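Local coordinates for protein putative isomerase (Sinorhizobium meliloti, PDB 2PPG) that is a putative isomerase of the enolase superfamily, with an N-terminal capping domain and a C-terminal TIM-barrel-like domain, at residues R155-I160 / V340-F345; D166-R171 / A198-I203; K170-A175 / R205-P210; E226-I231 / A259-A264. All blocks are in the same frame, centred on the assembly; numbering follows the deposited sequence.

Contact 1: residues R155-I160 / V340-F345; sequences RIAAYI and VDCHEF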
loop_
_atom_site.group_PDB
_atom_site.type_symbol
_atom_site.label_atom_id
_atom_site.label_comp_id
_atom_site.label_asym_id
_atom_site.label_seq_id
_atom_site.Cartn_x
_atom_site.Cartn_y
_atom_site.Cartn_z
ATOM N N ARG A 155 14.475 -40.729 5.734
ATOM C CA ARG A 155 15.398 -40.057 6.635
ATOM C C ARG A 155 15.077 -38.561 6.619
ATOM O O ARG A 155 14.612 -38.017 5.619
ATOM C CB ARG A 155 16.864 -40.257 6.226
ATOM C CG ARG A 155 17.343 -41.683 5.979
ATOM C CD ARG A 155 17.556 -42.454 7.257
ATOM N NE ARG A 155 16.556 -43.502 7.387
ATOM C CZ ARG A 155 16.832 -44.800 7.343
ATOM N NH1 ARG A 155 15.861 -45.688 7.467
ATOM N NH2 ARG A 155 18.083 -45.208 7.197
ATOM N N ILE A 156 15.343 -37.897 7.729
ATOM C CA ILE A 156 15.209 -36.459 7.797
ATOM C C ILE A 156 16.462 -35.917 8.454
ATOM O O ILE A 156 16.872 -36.404 9.507
ATOM C CB ILE A 156 13.962 -36.033 8.618
ATOM C CG1 ILE A 156 12.686 -36.522 7.924
ATOM C CG2 ILE A 156 13.944 -34.505 8.810
ATOM C CD1 ILE A 156 11.435 -36.517 8.763
ATOM N N ALA A 157 17.073 -34.919 7.830
ATOM C CA ALA A 157 18.250 -34.282 8.408
ATOM C C ALA A 157 17.895 -33.715 9.786
ATOM O O ALA A 157 16.797 -33.189 9.989
ATOM C CB ALA A 157 18.794 -33.202 7.478
ATOM N N ALA A 158 18.808 -33.870 10.742
ATOM C CA ALA A 158 18.586 -33.393 12.103
ATOM C C ALA A 158 19.634 -32.347 12.414
ATOM O O ALA A 158 20.722 -32.381 11.856
ATOM C CB ALA A 158 18.680 -34.533 13.076
ATOM N N TYR A 159 19.326 -31.408 13.292
ATOM C CA TYR A 159 20.386 -30.523 13.767
ATOM C C TYR A 159 20.451 -30.552 15.272
ATOM O O TYR A 159 19.423 -30.665 15.939
ATOM C CB TYR A 159 20.238 -29.096 13.243
ATOM C CG TYR A 159 19.080 -28.294 13.802
ATOM C CD1 TYR A 159 19.203 -27.617 15.015
ATOM C CD2 TYR A 159 17.895 -28.161 13.098
ATOM C CE1 TYR A 159 18.187 -26.870 15.522
ATOM C CE2 TYR A 159 16.861 -27.401 13.598
ATOM C CZ TYR A 159 17.013 -26.758 14.817
ATOM O OH TYR A 159 15.997 -25.992 15.347
ATOM N N ILE A 160 21.672 -30.474 15.781
ATOM C CA ILE A 160 21.953 -30.437 17.205
ATOM C C ILE A 160 21.501 -29.117 17.797
ATOM O O ILE A 160 21.922 -28.045 17.364
ATOM C CB ILE A 160 23.459 -30.596 17.466
ATOM C CG1 ILE A 160 23.931 -31.968 16.997
ATOM C CG2 ILE A 160 23.769 -30.412 18.949
ATOM C CD1 ILE A 160 23.446 -33.079 17.895
ATOM N N VAL A 340 9.969 -29.766 4.089
ATOM C CA VAL A 340 10.815 -30.068 5.261
ATOM C C VAL A 340 12.308 -30.245 4.966
ATOM O O VAL A 340 12.739 -31.241 4.410
ATOM C CB VAL A 340 10.277 -31.251 6.098
ATOM C CG1 VAL A 340 11.233 -31.568 7.245
ATOM C CG2 VAL A 340 8.901 -30.903 6.655
ATOM N N ASP A 341 13.090 -29.259 5.367
ATOM C CA ASP A 341 14.516 -29.224 5.046
ATOM C C ASP A 341 15.336 -30.003 6.069
ATOM O O ASP A 341 16.414 -30.516 5.765
ATOM C CB ASP A 341 14.989 -27.764 5.040
ATOM C CG ASP A 341 16.333 -27.590 4.376
ATOM O OD1 ASP A 341 17.304 -27.202 5.069
ATOM O OD2 ASP A 341 16.416 -27.850 3.155
ATOM N N CYS A 342 14.782 -30.106 7.274
ATOM C CA CYS A 342 15.551 -30.338 8.472
ATOM C C CYS A 342 14.599 -30.437 9.665
ATOM O O CYS A 342 13.450 -30.058 9.563
ATOM C CB CYS A 342 16.449 -29.131 8.674
ATOM S SG CYS A 342 17.872 -29.478 9.608
ATOM N N HIS A 343 15.089 -30.923 10.801
ATOM C CA HIS A 343 14.266 -31.093 11.992
ATOM C C HIS A 343 15.161 -30.965 13.211
ATOM O O HIS A 343 16.207 -31.603 13.283
ATOM C CB HIS A 343 13.599 -32.469 11.962
ATOM C CG HIS A 343 12.480 -32.641 12.939
ATOM N ND1 HIS A 343 12.678 -32.700 14.306
ATOM C CD2 HIS A 343 11.150 -32.816 12.743
ATOM C CE1 HIS A 343 11.515 -32.885 14.907
ATOM N NE2 HIS A 343 10.571 -32.956 13.982
ATOM N N GLU A 344 14.758 -30.131 14.164
ATOM C CA GLU A 344 15.496 -29.973 15.420
ATOM C C GLU A 344 15.691 -31.311 16.142
ATOM O O GLU A 344 14.804 -32.166 16.144
ATOM C CB GLU A 344 14.772 -28.986 16.342
ATOM C CG GLU A 344 15.564 -28.590 17.570
ATOM C CD GLU A 344 14.863 -27.563 18.454
ATOM O OE1 GLU A 344 13.625 -27.417 18.367
ATOM O OE2 GLU A 344 15.555 -26.898 19.253
ATOM N N PHE A 345 16.856 -31.479 16.758
ATOM C CA PHE A 345 17.153 -32.678 17.542
ATOM C C PHE A 345 17.791 -32.320 18.884
ATOM O O PHE A 345 18.958 -31.893 18.957
ATOM C CB PHE A 345 18.040 -33.625 16.735
ATOM C CG PHE A 345 18.659 -34.743 17.537
ATOM C CD1 PHE A 345 17.869 -35.663 18.227
ATOM C CD2 PHE A 345 20.037 -34.909 17.560
ATOM C CE1 PHE A 345 18.453 -36.707 18.932
ATOM C CE2 PHE A 345 20.618 -35.958 18.270
ATOM C CZ PHE A 345 19.828 -36.849 18.955
#

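Contact 2: residues D166-R171 / A198-I203; sequences DTRAKR and AKEMEI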
loop_
_atom_site.group_PDB
_atom_site.type_symbol
_atom_site.label_atom_id
_atom_site.label_comp_id
_atom_site.label_asym_id
_atom_site.label_seq_id
_atom_site.Cartn_x
_atom_site.Cartn_y
_atom_site.Cartn_z
ATOM N N ASP A 166 29.242 -24.940 30.809
ATOM C CA ASP A 166 29.459 -23.677 31.537
ATOM C C ASP A 166 30.241 -22.598 30.779
ATOM O O ASP A 166 30.028 -21.407 31.001
ATOM C CB ASP A 166 30.162 -23.936 32.876
ATOM C CG ASP A 166 29.448 -24.971 33.735
ATOM O OD1 ASP A 166 28.195 -25.020 33.737
ATOM O OD2 ASP A 166 30.156 -25.734 34.426
ATOM N N THR A 167 31.160 -23.005 29.912
ATOM C CA THR A 167 31.981 -22.032 29.197
ATOM C C THR A 167 31.798 -22.126 27.686
ATOM O O THR A 167 31.393 -23.168 27.147
ATOM C CB THR A 167 33.501 -22.161 29.539
ATOM O OG1 THR A 167 34.024 -23.378 28.996
ATOM C CG2 THR A 167 33.743 -22.148 31.052
ATOM N N ARG A 168 32.109 -21.022 27.015
ATOM C CA ARG A 168 32.122 -20.948 25.559
ATOM C C ARG A 168 32.884 -22.132 24.944
ATOM O O ARG A 168 32.332 -22.878 24.129
ATOM C CB ARG A 168 32.751 -19.625 25.129
ATOM C CG ARG A 168 32.138 -19.023 23.901
ATOM C CD ARG A 168 32.143 -17.518 23.973
ATOM N NE ARG A 168 33.452 -17.001 24.355
ATOM C CZ ARG A 168 34.431 -16.722 23.494
ATOM N NH1 ARG A 168 34.262 -16.918 22.186
ATOM N NH2 ARG A 168 35.586 -16.246 23.944
ATOM N N ALA A 169 34.136 -22.306 25.369
ATOM C CA ALA A 169 35.015 -23.373 24.891
ATOM C C ALA A 169 34.496 -24.787 25.200
ATOM O O ALA A 169 34.647 -25.707 24.388
ATOM C CB ALA A 169 36.418 -23.187 25.465
ATOM N N LYS A 170 33.895 -24.963 26.374
ATOM C CA LYS A 170 33.287 -26.242 26.715
ATOM C C LYS A 170 32.080 -26.548 25.812
ATOM O O LYS A 170 31.852 -27.711 25.444
ATOM C CB LYS A 170 32.927 -26.319 28.208
ATOM C CG LYS A 170 34.101 -26.790 29.092
ATOM C CD LYS A 170 33.667 -27.422 30.438
ATOM C CE LYS A 170 33.997 -26.547 31.669
ATOM N NZ LYS A 170 32.799 -25.903 32.293
ATOM N N ARG A 171 31.331 -25.512 25.431
ATOM C CA ARG A 171 30.187 -25.703 24.538
ATOM C C ARG A 171 30.633 -26.024 23.105
ATOM O O ARG A 171 30.046 -26.885 22.426
ATOM C CB ARG A 171 29.271 -24.481 24.562
ATOM C CG ARG A 171 28.594 -24.243 25.905
ATOM C CD ARG A 171 27.522 -23.187 25.798
ATOM N NE ARG A 171 28.059 -21.849 25.610
ATOM C CZ ARG A 171 28.352 -21.020 26.607
ATOM N NH1 ARG A 171 28.177 -21.405 27.869
ATOM N NH2 ARG A 171 28.831 -19.810 26.346
ATOM N N ALA A 198 27.941 -12.815 19.701
ATOM C CA ALA A 198 28.983 -12.582 18.697
ATOM C C ALA A 198 30.206 -13.456 18.951
ATOM O O ALA A 198 30.741 -14.079 18.029
ATOM C CB ALA A 198 29.380 -11.109 18.650
ATOM N N LYS A 199 30.636 -13.509 20.207
ATOM C CA LYS A 199 31.815 -14.275 20.576
ATOM C C LYS A 199 31.503 -15.759 20.489
ATOM O O LYS A 199 32.396 -16.579 20.270
ATOM C CB LYS A 199 32.292 -13.910 21.988
ATOM C CG LYS A 199 32.936 -12.531 22.126
ATOM C CD LYS A 199 33.412 -12.296 23.570
ATOM C CE LYS A 199 33.277 -10.833 24.025
ATOM N NZ LYS A 199 34.486 -10.024 23.725
ATOM N N GLU A 200 30.226 -16.086 20.656
ATOM C CA GLU A 200 29.752 -17.464 20.601
ATOM C C GLU A 200 29.832 -18.032 19.172
ATOM O O GLU A 200 30.253 -19.192 18.976
ATOM C CB GLU A 200 28.320 -17.554 21.137
ATOM C CG GLU A 200 27.927 -18.918 21.684
ATOM C CD GLU A 200 28.364 -19.126 23.127
ATOM O OE1 GLU A 200 28.812 -18.146 23.776
ATOM O OE2 GLU A 200 28.249 -20.271 23.618
HETATM N N MSE A 201 29.427 -17.220 18.186
HETATM C CA MSE A 201 29.536 -17.582 16.768
HETATM C C MSE A 201 30.994 -17.722 16.364
HETATM O O MSE A 201 31.400 -18.720 15.776
HETATM C CB MSE A 201 28.869 -16.529 15.887
HETATM C CG MSE A 201 27.366 -16.666 15.775
HETATM SE SE MSE A 201 26.738 -18.191 14.700
HETATM C CE MSE A 201 27.719 -17.933 13.029
ATOM N N GLU A 202 31.772 -16.699 16.687
ATOM C CA GLU A 202 33.210 -16.712 16.496
ATOM C C GLU A 202 33.848 -18.065 16.857
ATOM O O GLU A 202 34.542 -18.665 16.034
ATOM C CB GLU A 202 33.827 -15.592 17.340
ATOM C CG GLU A 202 35.288 -15.299 17.065
ATOM C CD GLU A 202 35.723 -13.995 17.707
ATOM O OE1 GLU A 202 36.111 -13.064 16.959
ATOM O OE2 GLU A 202 35.644 -13.896 18.956
ATOM N N ILE A 203 33.607 -18.536 18.083
ATOM C CA ILE A 203 34.275 -19.731 18.575
ATOM C C ILE A 203 33.714 -20.992 17.937
ATOM O O ILE A 203 34.485 -21.848 17.507
ATOM C CB ILE A 203 34.320 -19.817 20.131
ATOM C CG1 ILE A 203 35.541 -20.620 20.563
ATOM C CG2 ILE A 203 33.044 -20.429 20.716
ATOM C CD1 ILE A 203 35.931 -20.441 22.005
#

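Contact 3: residues K170-A175 / R205-P210; sequences KRAELA and RERLGP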
loop_
_atom_site.group_PDB
_atom_site.type_symbol
_atom_site.label_atom_id
_atom_site.label_comp_id
_atom_site.label_asym_id
_atom_site.label_seq_id
_atom_site.Cartn_x
_atom_site.Cartn_y
_atom_site.Cartn_z
ATOM N N LYS A 170 33.895 -24.963 26.374
ATOM C CA LYS A 170 33.287 -26.242 26.715
ATOM C C LYS A 170 32.080 -26.548 25.812
ATOM O O LYS A 170 31.852 -27.711 25.444
ATOM C CB LYS A 170 32.927 -26.319 28.208
ATOM C CG LYS A 170 34.101 -26.790 29.092
ATOM C CD LYS A 170 33.667 -27.422 30.438
ATOM C CE LYS A 170 33.997 -26.547 31.669
ATOM N NZ LYS A 170 32.799 -25.903 32.293
ATOM N N ARG A 171 31.331 -25.512 25.431
ATOM C CA ARG A 171 30.187 -25.703 24.538
ATOM C C ARG A 171 30.633 -26.024 23.105
ATOM O O ARG A 171 30.046 -26.885 22.426
ATOM C CB ARG A 171 29.271 -24.481 24.562
ATOM C CG ARG A 171 28.594 -24.243 25.905
ATOM C CD ARG A 171 27.522 -23.187 25.798
ATOM N NE ARG A 171 28.059 -21.849 25.610
ATOM C CZ ARG A 171 28.352 -21.020 26.607
ATOM N NH1 ARG A 171 28.177 -21.405 27.869
ATOM N NH2 ARG A 171 28.831 -19.810 26.346
ATOM N N ALA A 172 31.682 -25.338 22.658
ATOM C CA ALA A 172 32.269 -25.590 21.343
ATOM C C ALA A 172 32.734 -27.024 21.267
ATOM O O ALA A 172 32.539 -27.696 20.253
ATOM C CB ALA A 172 33.431 -24.651 21.091
ATOM N N GLU A 173 33.344 -27.493 22.353
ATOM C CA GLU A 173 33.814 -28.873 22.402
ATOM C C GLU A 173 32.663 -29.856 22.304
ATOM O O GLU A 173 32.783 -30.883 21.635
ATOM C CB GLU A 173 34.662 -29.141 23.648
ATOM C CG GLU A 173 36.137 -28.886 23.425
ATOM C CD GLU A 173 36.675 -29.617 22.198
ATOM O OE1 GLU A 173 36.510 -30.859 22.126
ATOM O OE2 GLU A 173 37.280 -28.955 21.320
ATOM N N LEU A 174 31.549 -29.533 22.957
ATOM C CA LEU A 174 30.370 -30.371 22.869
ATOM C C LEU A 174 29.914 -30.435 21.422
ATOM O O LEU A 174 29.700 -31.520 20.888
ATOM C CB LEU A 174 29.246 -29.880 23.785
ATOM C CG LEU A 174 28.111 -30.904 23.958
ATOM C CD1 LEU A 174 28.659 -32.327 24.111
ATOM C CD2 LEU A 174 27.210 -30.554 25.132
ATOM N N ALA A 175 29.797 -29.281 20.776
ATOM C CA ALA A 175 29.465 -29.253 19.354
ATOM C C ALA A 175 30.346 -30.236 18.609
ATOM O O ALA A 175 29.843 -31.106 17.890
ATOM C CB ALA A 175 29.643 -27.855 18.782
ATOM N N ARG A 205 32.223 -21.221 14.977
ATOM C CA ARG A 205 32.806 -21.199 13.633
ATOM C C ARG A 205 34.288 -21.622 13.630
ATOM O O ARG A 205 34.748 -22.322 12.720
ATOM C CB ARG A 205 32.652 -19.814 12.993
ATOM C CG ARG A 205 33.092 -19.725 11.513
ATOM C CD ARG A 205 32.396 -20.772 10.628
ATOM N NE ARG A 205 30.950 -20.573 10.552
ATOM C CZ ARG A 205 30.094 -21.418 9.975
ATOM N NH1 ARG A 205 30.526 -22.542 9.416
ATOM N NH2 ARG A 205 28.797 -21.137 9.949
ATOM N N GLU A 206 35.029 -21.202 14.649
ATOM C CA GLU A 206 36.434 -21.551 14.729
ATOM C C GLU A 206 36.566 -23.035 14.976
ATOM O O GLU A 206 37.269 -23.729 14.246
ATOM C CB GLU A 206 37.154 -20.752 15.826
ATOM C CG GLU A 206 38.665 -20.999 15.887
ATOM C CD GLU A 206 39.389 -20.592 14.599
ATOM O OE1 GLU A 206 38.709 -20.125 13.656
ATOM O OE2 GLU A 206 40.637 -20.737 14.529
ATOM N N ARG A 207 35.854 -23.521 15.987
ATOM C CA ARG A 207 35.947 -24.918 16.387
ATOM C C ARG A 207 35.436 -25.903 15.341
ATOM O O ARG A 207 35.984 -26.991 15.211
ATOM C CB ARG A 207 35.231 -25.141 17.724
ATOM C CG ARG A 207 35.445 -26.527 18.339
ATOM C CD ARG A 207 36.913 -26.793 18.614
ATOM N NE ARG A 207 37.203 -28.196 18.911
ATOM C CZ ARG A 207 37.281 -29.152 17.991
ATOM N NH1 ARG A 207 37.070 -28.859 16.720
ATOM N NH2 ARG A 207 37.549 -30.405 18.339
ATOM N N LEU A 208 34.403 -25.531 14.592
ATOM C CA LEU A 208 33.735 -26.504 13.723
ATOM C C LEU A 208 34.111 -26.461 12.234
ATOM O O LEU A 208 33.887 -27.427 11.506
ATOM C CB LEU A 208 32.215 -26.412 13.886
ATOM C CG LEU A 208 31.692 -26.540 15.316
ATOM C CD1 LEU A 208 30.177 -26.555 15.349
ATOM C CD2 LEU A 208 32.254 -27.788 15.957
ATOM N N GLY A 209 34.666 -25.350 11.772
ATOM C CA GLY A 209 35.079 -25.254 10.377
ATOM C C GLY A 209 34.072 -24.504 9.529
ATOM O O GLY A 209 32.960 -24.214 9.982
ATOM N N PRO A 210 34.445 -24.204 8.278
ATOM C CA PRO A 210 33.652 -23.356 7.377
ATOM C C PRO A 210 32.362 -23.977 6.790
ATOM O O PRO A 210 31.486 -23.227 6.359
ATOM C CB PRO A 210 34.636 -23.031 6.238
ATOM C CG PRO A 210 35.969 -23.581 6.681
ATOM C CD PRO A 210 35.688 -24.668 7.644
#

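Contact 4: residues E226-I231 / A259-A264; sequences EAVALI and ASVSTA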
loop_
_atom_site.group_PDB
_atom_site.type_symbol
_atom_site.label_atom_id
_atom_site.label_comp_id
_atom_site.label_asym_id
_atom_site.label_seq_id
_atom_site.Cartn_x
_atom_site.Cartn_y
_atom_site.Cartn_z
ATOM N N GLU A 226 17.386 -3.969 18.320
ATOM C CA GLU A 226 18.234 -4.853 19.084
ATOM C C GLU A 226 18.550 -6.096 18.252
ATOM O O GLU A 226 19.721 -6.398 18.009
ATOM C CB GLU A 226 17.596 -5.203 20.438
ATOM C CG GLU A 226 17.747 -4.098 21.485
ATOM C CD GLU A 226 16.771 -4.204 22.668
ATOM O OE1 GLU A 226 16.797 -3.291 23.522
ATOM O OE2 GLU A 226 15.980 -5.171 22.762
ATOM N N ALA A 227 17.516 -6.774 17.760
ATOM C CA ALA A 227 17.720 -8.019 17.014
ATOM C C ALA A 227 18.569 -7.811 15.763
ATOM O O ALA A 227 19.445 -8.623 15.464
ATOM C CB ALA A 227 16.392 -8.694 16.681
ATOM N N VAL A 228 18.335 -6.713 15.053
ATOM C CA VAL A 228 19.140 -6.412 13.870
ATOM C C VAL A 228 20.628 -6.249 14.203
ATOM O O VAL A 228 21.476 -6.844 13.533
ATOM C CB VAL A 228 18.611 -5.192 13.106
ATOM C CG1 VAL A 228 19.624 -4.719 12.062
ATOM C CG2 VAL A 228 17.303 -5.536 12.443
ATOM N N ALA A 229 20.942 -5.474 15.238
ATOM C CA ALA A 229 22.339 -5.296 15.647
ATOM C C ALA A 229 23.028 -6.638 15.946
ATOM O O ALA A 229 24.147 -6.894 15.484
ATOM C CB ALA A 229 22.440 -4.355 16.867
ATOM N N LEU A 230 22.338 -7.483 16.714
ATOM C CA LEU A 230 22.845 -8.786 17.129
ATOM C C LEU A 230 23.091 -9.715 15.948
ATOM O O LEU A 230 24.172 -10.273 15.816
ATOM C CB LEU A 230 21.881 -9.426 18.132
ATOM C CG LEU A 230 21.831 -8.698 19.488
ATOM C CD1 LEU A 230 20.580 -9.085 20.310
ATOM C CD2 LEU A 230 23.126 -8.915 20.295
ATOM N N ILE A 231 22.090 -9.872 15.089
ATOM C CA ILE A 231 22.245 -10.649 13.872
ATOM C C ILE A 231 23.445 -10.181 13.050
ATOM O O ILE A 231 24.319 -10.981 12.719
ATOM C CB ILE A 231 20.977 -10.606 13.014
ATOM C CG1 ILE A 231 19.832 -11.278 13.762
ATOM C CG2 ILE A 231 21.218 -11.276 11.664
ATOM C CD1 ILE A 231 18.463 -10.971 13.197
ATOM N N ALA A 259 13.325 -7.801 6.805
ATOM C CA ALA A 259 13.698 -6.903 5.715
ATOM C C ALA A 259 15.098 -6.307 5.864
ATOM O O ALA A 259 15.706 -5.929 4.869
ATOM C CB ALA A 259 12.663 -5.792 5.555
ATOM N N SER A 260 15.615 -6.237 7.089
ATOM C CA SER A 260 16.863 -5.518 7.338
ATOM C C SER A 260 18.129 -6.374 7.297
ATOM O O SER A 260 19.234 -5.842 7.364
ATOM C CB SER A 260 16.796 -4.776 8.671
ATOM O OG SER A 260 15.653 -3.945 8.737
ATOM N N VAL A 261 17.983 -7.691 7.204
ATOM C CA VAL A 261 19.147 -8.589 7.192
ATOM C C VAL A 261 18.990 -9.665 6.126
ATOM O O VAL A 261 17.877 -10.064 5.801
ATOM C CB VAL A 261 19.356 -9.264 8.566
ATOM C CG1 VAL A 261 19.772 -8.243 9.603
ATOM C CG2 VAL A 261 18.091 -10.004 9.018
ATOM N N SER A 262 20.089 -10.147 5.568
ATOM C CA SER A 262 19.961 -11.177 4.540
ATOM C C SER A 262 19.666 -12.558 5.155
ATOM O O SER A 262 19.214 -13.464 4.461
ATOM C CB SER A 262 21.197 -11.214 3.646
ATOM O OG SER A 262 22.346 -11.432 4.431
ATOM N N THR A 263 19.907 -12.688 6.458
ATOM C CA THR A 263 19.701 -13.927 7.196
ATOM C C THR A 263 18.239 -14.349 7.272
ATOM O O THR A 263 17.336 -13.530 7.529
ATOM C CB THR A 263 20.211 -13.800 8.642
ATOM O OG1 THR A 263 21.627 -13.626 8.639
ATOM C CG2 THR A 263 19.865 -15.051 9.467
ATOM N N ALA A 264 18.027 -15.643 7.060
ATOM C CA ALA A 264 16.717 -16.247 7.119
ATOM C C ALA A 264 16.141 -16.131 8.541
ATOM O O ALA A 264 16.848 -16.348 9.515
ATOM C CB ALA A 264 16.828 -17.676 6.697
#

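Contact 1: residues R155-I160 / V340-F345
Y159 lays its ring against E344 where two parallel strands meet. This is the tight part of the contact. The CA of E344 stands over one face of the Y159 ring, 3.7 Å from its centroid, in a CH-pi contact offset toward the rim. The CB and CG of E344 pack near Y159 CZ and OH. Y159 CG lies between the backbone N and the carbonyl carbon (chi1 70°). At the ring edge, in its plane, C342 SG approaches Y159 CD2 at 3.7 Å, a sulfur-aromatic contact. Backbone bonds join the strands: Y159 N gives to H343 O at 3.1 Å, and F345 N to Y159 O at 2.8 Å. A weak bond runs from H343 N to A157 O. This pairing of 155-161 with 343-345 joins the first and last parallel strands of the TIM-barrel-like domain, which closes the barrel. The polar tips are held by other residues. K187 reaches both Y159 OH and E344 OE2, S161 also bonds E344 OE2, and S330 bonds H343 NE2. On the face with A158 and I160, A158 CB meets F345 CB at 3.8 Å, and I160 CD1 lies beside F345 CD2 at 3.9 Å. I156 CG2 packs on H343 CB at 3.8 Å but reaches V340 CG1 only at 4.3 Å. The looser, solvent side is at A157 and D341, both partly exposed, where D341 directs its CB away from strand 155-160.

Contact 2: residues D166-R171 / A198-I203
R168 and R171 of one helix reach across to K199, E200 and I203 of the next. R168 can be followed outward from the backbone. Its CB points toward helix 197-208. R168 CG lies 3.4 Å from E200 OE1 and also meets I203 CG2. CD passes the same carboxylate oxygen. The chain bends at chi2 and chi3, and the R168 and E200 side chains slide past each other in opposite directions. NE forms a salt bridge with D195. CZ lies near K199 CB, which sits over one face of the guanidinium, while I203 CD1 lies over the opposite face. At the tip, R168 NH1 makes a weak hydrogen bond to K199 O at 2.7 Å. R171 makes the main charged link, gripping E200 side-on. R171 NE meets E200 OE2 at 2.5 Å, nearly along the C-O axis, and R171 NH2 meets the syn lone pair of E200 OE1 at 3.1 Å. NH2 also gives to OE2. The R171 guanidinium and E200 carboxylate planes are 21° apart. T167 is the N-cap of the helix: T167 OG1 accepts from K170 N at 3.1 Å. The contact thus joins the start of helix 168-180 to helix 197-208, two neighbouring outer helices of the barrel, with E200 also touching F188 of strand 185-189 beneath.

Contact 3: residues K170-A175 / R205-P210
The guanidinium of R207 meets the carboxylate of E173 at its edge. E173 OE2 lies close to the guanidinium plane, 8° out of it, and takes a hydrogen bond from R207 NE at 2.5 Å. The bond is nearly straight, with 168° at the hydrogen, and is part of a salt bridge. R207 NH2 adds a weak bond to the same oxygen, E173 OE2, at 3.3 Å. On the carboxylate, NE comes from the syn side but lies out of its plane, and the two flat groups are turned 40° apart. E173 CB points away from R207, but a bend at chi2 turns the acid back. R207 is also bent at chi2, and its CB and CG pack on A172, with R207 CB to A172 CB at 3.8 Å. These helices, 168-180 and 197-208, are successive outer helices of the TIM-barrel-like domain, with strand 185-189 between them in the chain. Deeper in, the contact is apolar. L208 straddles A175 CB with both methyls, CD1 at 3.7 Å and CD2 at 3.8 Å, and also touches A176. Past L208, G209 leaves the helix with positive phi. G209 O accepts from R205 NH1 at 3.0 Å, on a lone pair in the carbonyl plane. R205 NH1 also bonds V212 O, and Q179 NE2 bonds L208 O.

Contact 4: residues E226-I231 / A259-A264
V228 and I231 pack on S260, V261 and T263 between two consecutive beta-alpha units of the TIM-barrel-like domain. Helix 224-234 supplies the first pair. The others come from the end of helix 251-260 and the loop that leads to strand 264-267. Apolar packing carries the contact, and no hydrogen bond crosses between the two segments. The CB atoms of V228 and I231 point toward the loop, and those of S260, V261 and T263 point back. I231 CG2 meets both V261 and T263. Chi1 of -64° sets I231 CG1 beside the backbone N and leaves CG2 anti to it. I231 CG2 lies 3.9 Å from V261 CG1. The two side chains cross at about a right angle. V228 is one helical turn earlier. V228 CG1 faces V261 CG1 more loosely, at 4.3 Å, and V228 CG2 touches S260 CB at 3.9 Å. V257 of helix 251-260 adds further packing against I231.

The polar groups find partners outside the two segments. S260 OG bonds R256 O, and S260 O accepts from K232 NZ. T263 OG1 bonds E235 OE2, just past the end of helix 224-234. K232 and E235 thus add polar ties between the same two parts of the fold.

Neighbouring subunits also pack here. A259 touches R256 of a second subunit, S262 touches K232 of that subunit, and V228 touches S262 of a third subunit. Within the chain, the same methyl of I231, CG2, that meets V261 also lies 3.9 Å from T263 OG1.

In the fold
From the N terminus, strand 155-161 opens contact 1, which closes only at strand 343-345. Contacts 2, 3 and 4 all fall within that long loop. Helix 168-180 follows the strand and starts both contact 2 and contact 3. Each closes on helix 197-208, contact 2 on its earlier part and contact 3 on its end. They share K170 and R171, and touch where I203 CG2 meets A172 CB at 4.3 Å. Contact 4 opens afterwards and joins helix 224-234 to the loop that follows helix 251-260. Contact 1 thus closes the barrel strands, contacts 2 and 3 tie two neighbouring outer helices, and contact 4 ties a helix to the loop before strand 264-267.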